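Side-chain contacts in regulatory protein of LacI family (Chloroflexus aggregans, PDB 3BBL), which probably regulates transcription as a LacI-family DNA-binding protein whose periplasmic-binding-protein-like core probably senses a small effector: residues L42-S47 with D66-S71; P78-L83 with F88-F93. One frame throughout, in Å; residues are numbered along the deposited sequence.

Contact 1 (L42-S47 with D66-S71); sequences LPFPFS and DGFVLS. With EDO (1,2-ethanediol), chain B.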
ATOM      1  N   LEU A  42     -10.758  12.514  11.426  1.00 29.10           N
ATOM      2  CA  LEU A  42     -11.651  12.934  10.371  1.00 28.70           C
ATOM      3  C   LEU A  42     -10.884  13.283   9.105  1.00 29.44           C
ATOM      4  O   LEU A  42     -10.253  14.336   9.021  1.00 29.83           O
ATOM      5  CB  LEU A  42     -12.460  14.143  10.823  1.00 27.03           C
ATOM      6  CG  LEU A  42     -13.477  14.662   9.808  1.00 28.62           C
ATOM      7  CD1 LEU A  42     -14.559  13.618   9.597  1.00 27.05           C
ATOM      8  CD2 LEU A  42     -14.076  15.973  10.298  1.00 29.43           C
ATOM      9  N   PRO A  43     -10.918  12.392   8.106  1.00 30.09           N
ATOM     10  CA  PRO A  43     -10.220  12.639   6.843  1.00 29.73           C
ATOM     11  C   PRO A  43     -10.951  13.701   6.036  1.00 29.72           C
ATOM     12  O   PRO A  43     -12.175  13.755   6.041  1.00 30.89           O
ATOM     13  CB  PRO A  43     -10.277  11.287   6.139  1.00 30.50           C
ATOM     14  CG  PRO A  43     -10.427  10.315   7.257  1.00 31.83           C
ATOM     15  CD  PRO A  43     -11.393  11.002   8.173  1.00 29.60           C
ATOM     16  N   PHE A  44     -10.196  14.550   5.356  1.00 29.03           N
ATOM     17  CA  PHE A  44     -10.777  15.574   4.506  1.00 28.32           C
ATOM     18  C   PHE A  44      -9.916  15.615   3.247  1.00 29.78           C
ATOM     19  O   PHE A  44      -8.742  15.256   3.283  1.00 29.69           O
ATOM     20  CB  PHE A  44     -10.822  16.939   5.224  1.00 24.24           C
ATOM     21  CG  PHE A  44      -9.486  17.477   5.634  1.00 20.60           C
ATOM     22  CD1 PHE A  44      -8.728  18.236   4.754  1.00 19.50           C
ATOM     23  CD2 PHE A  44      -9.003  17.259   6.920  1.00 21.56           C
ATOM     24  CE1 PHE A  44      -7.502  18.781   5.149  1.00 19.50           C
ATOM     25  CE2 PHE A  44      -7.778  17.794   7.329  1.00 21.38           C
ATOM     26  CZ  PHE A  44      -7.027  18.560   6.439  1.00 20.93           C
ATOM     27  N   PRO A  45     -10.497  16.028   2.111  1.00 31.21           N
ATOM     28  CA  PRO A  45      -9.757  16.095   0.849  1.00 32.26           C
ATOM     29  C   PRO A  45      -8.478  16.913   0.942  1.00 33.35           C
ATOM     30  O   PRO A  45      -8.463  18.009   1.498  1.00 34.74           O
ATOM     31  CB  PRO A  45     -10.777  16.701  -0.110  1.00 32.61           C
ATOM     32  CG  PRO A  45     -12.069  16.149   0.417  1.00 32.19           C
ATOM     33  CD  PRO A  45     -11.911  16.379   1.903  1.00 31.32           C
ATOM     34  N   PHE A  46      -7.404  16.362   0.399  1.00 34.27           N
ATOM     35  CA  PHE A  46      -6.108  17.022   0.412  1.00 34.62           C
ATOM     36  C   PHE A  46      -6.058  18.012  -0.747  1.00 36.96           C
ATOM     37  O   PHE A  46      -6.609  17.753  -1.812  1.00 37.62           O
ATOM     38  CB  PHE A  46      -4.999  15.984   0.235  1.00 32.41           C
ATOM     39  CG  PHE A  46      -3.618  16.521   0.460  1.00 30.13           C
ATOM     40  CD1 PHE A  46      -3.099  16.612   1.744  1.00 28.39           C
ATOM     41  CD2 PHE A  46      -2.825  16.916  -0.612  1.00 29.26           C
ATOM     42  CE1 PHE A  46      -1.810  17.085   1.962  1.00 28.93           C
ATOM     43  CE2 PHE A  46      -1.529  17.393  -0.406  1.00 28.24           C
ATOM     44  CZ  PHE A  46      -1.021  17.477   0.882  1.00 29.07           C
ATOM     45  N   SER A  47      -5.414  19.150  -0.539  1.00 38.84           N
ATOM     46  CA  SER A  47      -5.291  20.136  -1.600  1.00 41.68           C
ATOM     47  C   SER A  47      -3.853  20.029  -2.099  1.00 42.66           C
ATOM     48  O   SER A  47      -2.925  20.435  -1.406  1.00 40.92           O
ATOM     49  CB  SER A  47      -5.572  21.542  -1.057  1.00 42.72           C
ATOM     50  OG  SER A  47      -5.567  22.505  -2.099  1.00 43.95           O
ATOM     51  N   ASP A  66     -10.838  19.449  16.721  1.00 39.14           N
ATOM     52  CA  ASP A  66     -10.143  20.174  17.772  1.00 39.02           C
ATOM     53  C   ASP A  66      -8.680  20.364  17.401  1.00 38.23           C
ATOM     54  O   ASP A  66      -7.961  21.122  18.045  1.00 39.28           O
ATOM     55  CB  ASP A  66     -10.233  19.408  19.094  1.00 39.57           C
ATOM     56  CG  ASP A  66     -11.636  18.936  19.394  1.00 41.92           C
ATOM     57  OD1 ASP A  66     -12.586  19.723  19.194  1.00 44.62           O
ATOM     58  OD2 ASP A  66     -11.792  17.782  19.831  1.00 41.89           O
ATOM     59  N   GLY A  67      -8.243  19.669  16.359  1.00 37.76           N
ATOM     60  CA  GLY A  67      -6.857  19.764  15.935  1.00 36.32           C
ATOM     61  C   GLY A  67      -6.592  19.030  14.633  1.00 35.10           C
ATOM     62  O   GLY A  67      -7.451  18.306  14.118  1.00 34.45           O
ATOM     63  N   PHE A  68      -5.391  19.220  14.101  1.00 32.96           N
ATOM     64  CA  PHE A  68      -4.990  18.597  12.849  1.00 32.00           C
ATOM     65  C   PHE A  68      -3.653  17.885  12.958  1.00 30.69           C
ATOM     66  O   PHE A  68      -2.821  18.197  13.809  1.00 30.95           O
ATOM     67  CB  PHE A  68      -4.819  19.650  11.757  1.00 31.99           C
ATOM     68  CG  PHE A  68      -6.076  20.348  11.360  1.00 32.28           C
ATOM     69  CD1 PHE A  68      -6.981  19.743  10.497  1.00 31.13           C
ATOM     70  CD2 PHE A  68      -6.327  21.644  11.802  1.00 32.66           C
ATOM     71  CE1 PHE A  68      -8.116  20.418  10.069  1.00 33.02           C
ATOM     72  CE2 PHE A  68      -7.456  22.331  11.385  1.00 32.64           C
ATOM     73  CZ  PHE A  68      -8.357  21.718  10.514  1.00 34.30           C
ATOM     74  N   VAL A  69      -3.463  16.917  12.074  1.00 29.52           N
ATOM     75  CA  VAL A  69      -2.205  16.210  11.963  1.00 28.13           C
ATOM     76  C   VAL A  69      -1.875  16.485  10.498  1.00 27.93           C
ATOM     77  O   VAL A  69      -2.748  16.371   9.636  1.00 26.16           O
ATOM     78  CB  VAL A  69      -2.354  14.708  12.201  1.00 27.88           C
ATOM     79  CG1 VAL A  69      -1.054  13.998  11.824  1.00 27.00           C
ATOM     80  CG2 VAL A  69      -2.663  14.448  13.669  1.00 27.14           C
ATOM     81  N   LEU A  70      -0.641  16.894  10.226  1.00 28.64           N
ATOM     82  CA  LEU A  70      -0.225  17.200   8.861  1.00 29.43           C
ATOM     83  C   LEU A  70       0.891  16.262   8.421  1.00 28.74           C
ATOM     84  O   LEU A  70       1.746  15.902   9.222  1.00 28.39           O
ATOM     85  CB  LEU A  70       0.288  18.647   8.767  1.00 30.84           C
ATOM     86  CG  LEU A  70      -0.502  19.798   9.398  1.00 32.91           C
ATOM     87  CD1 LEU A  70       0.347  21.063   9.359  1.00 33.11           C
ATOM     88  CD2 LEU A  70      -1.821  20.010   8.667  1.00 31.76           C
ATOM     89  N   SER A  71       0.874  15.868   7.148  1.00 29.26           N
ATOM     90  CA  SER A  71       1.918  15.009   6.585  1.00 28.24           C
ATOM     91  C   SER A  71       2.369  15.644   5.269  1.00 28.79           C
ATOM     92  O   SER A  71       1.723  16.575   4.789  1.00 26.89           O
ATOM     93  CB  SER A  71       1.407  13.580   6.370  1.00 25.15           C
ATOM     94  OG  SER A  71       0.288  13.539   5.518  1.00 24.33           O
TER
HETATM   95  C1  EDO B 500      -8.093  12.626  -0.009  1.00 24.86           C
HETATM   96  O1  EDO B 500      -7.462  13.724  -0.656  1.00 28.72           O
HETATM   97  C2  EDO B 500      -7.398  12.333   1.329  1.00 25.88           C
HETATM   98  O2  EDO B 500      -6.657  13.471   1.793  1.00 22.70           O

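Contact 2 (P78-L83 with F88-F93); sequences PRVQFL and FPFVAF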
ATOM      1  N   PRO A  78       2.857  26.222   3.920  1.00 42.23           N
ATOM      2  CA  PRO A  78       1.765  27.175   4.141  1.00 42.23           C
ATOM      3  C   PRO A  78       0.739  26.715   5.192  1.00 41.96           C
ATOM      4  O   PRO A  78       0.205  27.527   5.949  1.00 42.25           O
ATOM      5  CB  PRO A  78       1.163  27.343   2.741  1.00 41.73           C
ATOM      6  CG  PRO A  78       1.475  26.041   2.066  1.00 42.46           C
ATOM      7  CD  PRO A  78       2.887  25.768   2.518  1.00 42.10           C
ATOM      8  N   ARG A  79       0.474  25.414   5.246  1.00 40.49           N
ATOM      9  CA  ARG A  79      -0.474  24.881   6.218  1.00 39.44           C
ATOM     10  C   ARG A  79       0.033  25.100   7.644  1.00 39.27           C
ATOM     11  O   ARG A  79      -0.738  25.428   8.543  1.00 38.52           O
ATOM     12  CB  ARG A  79      -0.698  23.385   5.981  1.00 38.28           C
ATOM     13  CG  ARG A  79      -1.327  23.029   4.638  1.00 36.65           C
ATOM     14  CD  ARG A  79      -1.247  21.532   4.398  1.00 35.20           C
ATOM     15  NE  ARG A  79       0.142  21.068   4.438  1.00 35.92           N
ATOM     16  CZ  ARG A  79       0.508  19.789   4.458  1.00 35.25           C
ATOM     17  NH1 ARG A  79      -0.412  18.833   4.440  1.00 34.88           N
ATOM     18  NH2 ARG A  79       1.793  19.467   4.505  1.00 31.92           N
ATOM     19  N   VAL A  80       1.334  24.918   7.843  1.00 39.94           N
ATOM     20  CA  VAL A  80       1.941  25.098   9.159  1.00 41.05           C
ATOM     21  C   VAL A  80       1.926  26.571   9.554  1.00 43.59           C
ATOM     22  O   VAL A  80       1.679  26.919  10.711  1.00 43.91           O
ATOM     23  CB  VAL A  80       3.401  24.591   9.166  1.00 39.58           C
ATOM     24  CG1 VAL A  80       4.062  24.894  10.510  1.00 38.06           C
ATOM     25  CG2 VAL A  80       3.427  23.094   8.880  1.00 38.51           C
ATOM     26  N   GLN A  81       2.196  27.426   8.577  1.00 45.44           N
ATOM     27  CA  GLN A  81       2.221  28.867   8.775  1.00 47.65           C
ATOM     28  C   GLN A  81       0.832  29.319   9.226  1.00 46.98           C
ATOM     29  O   GLN A  81       0.677  30.018  10.229  1.00 45.90           O
ATOM     30  CB  GLN A  81       2.586  29.541   7.452  1.00 50.64           C
ATOM     31  CG  GLN A  81       3.340  30.846   7.565  1.00 55.55           C
ATOM     32  CD  GLN A  81       3.632  31.439   6.196  1.00 59.86           C
ATOM     33  OE1 GLN A  81       4.189  30.768   5.318  1.00 61.05           O
ATOM     34  NE2 GLN A  81       3.255  32.701   6.003  1.00 61.70           N
ATOM     35  N   PHE A  82      -0.174  28.896   8.472  1.00 46.28           N
ATOM     36  CA  PHE A  82      -1.558  29.240   8.759  1.00 46.47           C
ATOM     37  C   PHE A  82      -2.008  28.822  10.155  1.00 46.21           C
ATOM     38  O   PHE A  82      -2.402  29.662  10.960  1.00 47.70           O
ATOM     39  CB  PHE A  82      -2.469  28.605   7.712  1.00 47.59           C
ATOM     40  CG  PHE A  82      -3.929  28.808   7.978  1.00 49.72           C
ATOM     41  CD1 PHE A  82      -4.486  30.084   7.949  1.00 50.19           C
ATOM     42  CD2 PHE A  82      -4.751  27.723   8.261  1.00 49.24           C
ATOM     43  CE1 PHE A  82      -5.842  30.276   8.198  1.00 50.08           C
ATOM     44  CE2 PHE A  82      -6.107  27.903   8.514  1.00 51.09           C
ATOM     45  CZ  PHE A  82      -6.654  29.184   8.482  1.00 51.10           C
ATOM     46  N   LEU A  83      -1.951  27.526  10.443  1.00 45.54           N
ATOM     47  CA  LEU A  83      -2.374  27.021  11.744  1.00 44.11           C
ATOM     48  C   LEU A  83      -1.617  27.675  12.890  1.00 44.04           C
ATOM     49  O   LEU A  83      -2.147  27.814  13.993  1.00 44.65           O
ATOM     50  CB  LEU A  83      -2.209  25.497  11.802  1.00 41.89           C
ATOM     51  CG  LEU A  83      -3.031  24.745  10.749  1.00 40.88           C
ATOM     52  CD1 LEU A  83      -2.755  23.256  10.834  1.00 40.28           C
ATOM     53  CD2 LEU A  83      -4.512  25.036  10.960  1.00 39.72           C
ATOM     54  N   PHE A  88      -4.231  27.433  16.336  1.00 43.03           N
ATOM     55  CA  PHE A  88      -5.041  26.214  16.391  1.00 41.08           C
ATOM     56  C   PHE A  88      -4.160  24.975  16.594  1.00 40.12           C
ATOM     57  O   PHE A  88      -3.101  24.851  15.982  1.00 40.57           O
ATOM     58  CB  PHE A  88      -5.854  26.055  15.103  1.00 41.14           C
ATOM     59  CG  PHE A  88      -7.048  25.160  15.253  1.00 41.23           C
ATOM     60  CD1 PHE A  88      -8.178  25.599  15.939  1.00 40.65           C
ATOM     61  CD2 PHE A  88      -7.038  23.873  14.739  1.00 40.66           C
ATOM     62  CE1 PHE A  88      -9.280  24.766  16.113  1.00 39.53           C
ATOM     63  CE2 PHE A  88      -8.135  23.028  14.907  1.00 40.61           C
ATOM     64  CZ  PHE A  88      -9.259  23.476  15.596  1.00 39.98           C
ATOM     65  N   PRO A  89      -4.597  24.035  17.449  1.00 39.19           N
ATOM     66  CA  PRO A  89      -3.842  22.805  17.735  1.00 38.48           C
ATOM     67  C   PRO A  89      -3.520  21.948  16.509  1.00 38.15           C
ATOM     68  O   PRO A  89      -4.385  21.682  15.666  1.00 36.41           O
ATOM     69  CB  PRO A  89      -4.750  22.055  18.710  1.00 39.13           C
ATOM     70  CG  PRO A  89      -5.567  23.144  19.341  1.00 38.99           C
ATOM     71  CD  PRO A  89      -5.877  24.036  18.175  1.00 38.54           C
ATOM     72  N   PHE A  90      -2.268  21.512  16.418  1.00 37.00           N
ATOM     73  CA  PHE A  90      -1.847  20.672  15.311  1.00 36.01           C
ATOM     74  C   PHE A  90      -0.485  20.081  15.589  1.00 35.29           C
ATOM     75  O   PHE A  90       0.311  20.643  16.335  1.00 34.79           O
ATOM     76  CB  PHE A  90      -1.805  21.475  14.005  1.00 34.43           C
ATOM     77  CG  PHE A  90      -0.569  22.317  13.834  1.00 35.95           C
ATOM     78  CD1 PHE A  90       0.587  21.779  13.270  1.00 36.10           C
ATOM     79  CD2 PHE A  90      -0.564  23.655  14.218  1.00 36.41           C
ATOM     80  CE1 PHE A  90       1.733  22.568  13.085  1.00 38.12           C
ATOM     81  CE2 PHE A  90       0.571  24.452  14.039  1.00 36.16           C
ATOM     82  CZ  PHE A  90       1.722  23.909  13.471  1.00 38.17           C
ATOM     83  N   VAL A  91      -0.239  18.924  14.992  1.00 35.65           N
ATOM     84  CA  VAL A  91       1.040  18.242  15.112  1.00 34.54           C
ATOM     85  C   VAL A  91       1.440  17.908  13.689  1.00 33.41           C
ATOM     86  O   VAL A  91       0.634  17.390  12.919  1.00 33.53           O
ATOM     87  CB  VAL A  91       0.931  16.933  15.916  1.00 34.18           C
ATOM     88  CG1 VAL A  91       2.214  16.133  15.773  1.00 35.13           C
ATOM     89  CG2 VAL A  91       0.675  17.237  17.375  1.00 33.13           C
ATOM     90  N   ALA A  92       2.671  18.232  13.328  1.00 32.80           N
ATOM     91  CA  ALA A  92       3.152  17.930  11.987  1.00 31.61           C
ATOM     92  C   ALA A  92       3.985  16.654  12.019  1.00 29.88           C
ATOM     93  O   ALA A  92       4.795  16.456  12.920  1.00 29.36           O
ATOM     94  CB  ALA A  92       3.989  19.085  11.452  1.00 31.38           C
ATOM     95  N   PHE A  93       3.749  15.770  11.059  1.00 28.60           N
ATOM     96  CA  PHE A  93       4.531  14.544  10.953  1.00 28.84           C
ATOM     97  C   PHE A  93       5.630  14.910   9.958  1.00 30.04           C
ATOM     98  O   PHE A  93       5.484  14.704   8.751  1.00 28.49           O
ATOM     99  CB  PHE A  93       3.689  13.397  10.387  1.00 27.64           C
ATOM    100  CG  PHE A  93       4.468  12.122  10.156  1.00 28.99           C
ATOM    101  CD1 PHE A  93       4.036  11.186   9.222  1.00 28.70           C
ATOM    102  CD2 PHE A  93       5.629  11.849  10.877  1.00 29.30           C
ATOM    103  CE1 PHE A  93       4.742  10.008   9.009  1.00 28.48           C
ATOM    104  CE2 PHE A  93       6.342  10.668  10.668  1.00 29.41           C
ATOM    105  CZ  PHE A  93       5.895   9.745   9.730  1.00 28.56           C
TER

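Contact 1 (L42-S47 with D66-S71)
Phe44 and Phe68 meet through a small patch of ring carbon: CE2 of Phe44 lies 3.8 Å from CD1 of Phe68 and equally close to CE1 of the same ring. That carbon comes in at the edge of the Phe68 ring, near its plane. The centroids are 5.8 Å apart and the planes stand at 79°, so the rings cross almost at right angles. Phe44 reaches over because its CG sits between the backbone N and the carbonyl carbon (chi1 61°). In the Rossmann-like sheet of this periplasmic-binding-protein fold, strand 6-9 lies between strands 40-43 and 67-70, and Phe44, just past the end of the first, meets Phe68 of the second from two strands away. Helix 54-61 covers the same face, and its Tyr56 packs on both rings, edge-to-face with Phe44. Beyond the aromatic pair, Phe46 and Ser71 bury less surface, and the Ser71 hydroxyl is hydrogen-bonded to that of Tyr9. The backbone N of Phe46 donates a nearly straight bond (172°) of 2.8 Å to O1 of a 1,2-ethanediol, probably from the crystallisation liquor. Phe44 also packs on Phe40 of the second subunit.

Contact 2 (P78-L83 with F88-F93)
Helix 78-85 and strand 90-93 are the last two elements of a beta-alpha-beta unit that starts with strand 67-70, and Leu83 and Phe90 make the main contact between them. CB of Leu83 rests 3.5 Å from CD2 of Phe90, with CE2 of that ring almost as near. The leucine's CD1 reaches further back, to 3.8 Å from CB of Phe90, so the two Leu83 carbons grip the phenylalanine from its stem to one flank of its ring. At the far end of the ring, CZ of Phe90 lies 3.9 Å from CG1 of Val80, a methyl placed anti to its own backbone N (chi1 175°), and these two side chains cross at about a right angle. Phe90 thus spans one turn of the helix, filling the layer between helix and sheet characteristic of the parallel alpha/beta architecture of the periplasmic-binding-protein fold. Leu70 of the neighbouring strand closes this layer, touching Val80, Leu83 and Phe90. A leucine in place of Phe90 would probably lose the reach to CG1 of Val80 and leave a gap under the helix. The turn between the two elements is tied by a backbone hydrogen bond from Phe88 N to Leu83 O, 3.2 Å long and 152° at the hydrogen; the donor lies in the carbonyl plane. The carbonyl oxygen of Phe88 in turn lies in the plane of the Phe90 ring, at its edge, 3.3 Å from CD2 of Phe90. CB of Phe88 approaches CD2 of Leu83 more loosely, at 4.5 Å, and the side chain of Phe88 also touches Ile60 of helix 54-61.

Overall arrangement
Both contacts belong to the buried core of one half of the chain, their centres about 10 Å apart, and strand 67-70 links them. In contact 1 that strand supplies Phe68; the same Phe68 also touches Leu83 of contact 2. The strand also pairs directly with strand 90-93, where Leu70 O lies 2.7 Å from Phe93 N, a probable hydrogen bond. Chemistry follows position. Contact 1 joins the loop after strand 40-43 to the non-adjacent strand 67-70, through two aromatic rings and 118 Å² of buried surface, close to the second subunit. Contact 2 joins a helix to its following strand, buries 269 Å², combines aliphatic-aromatic packing with a backbone bond, and meets no other protein chain.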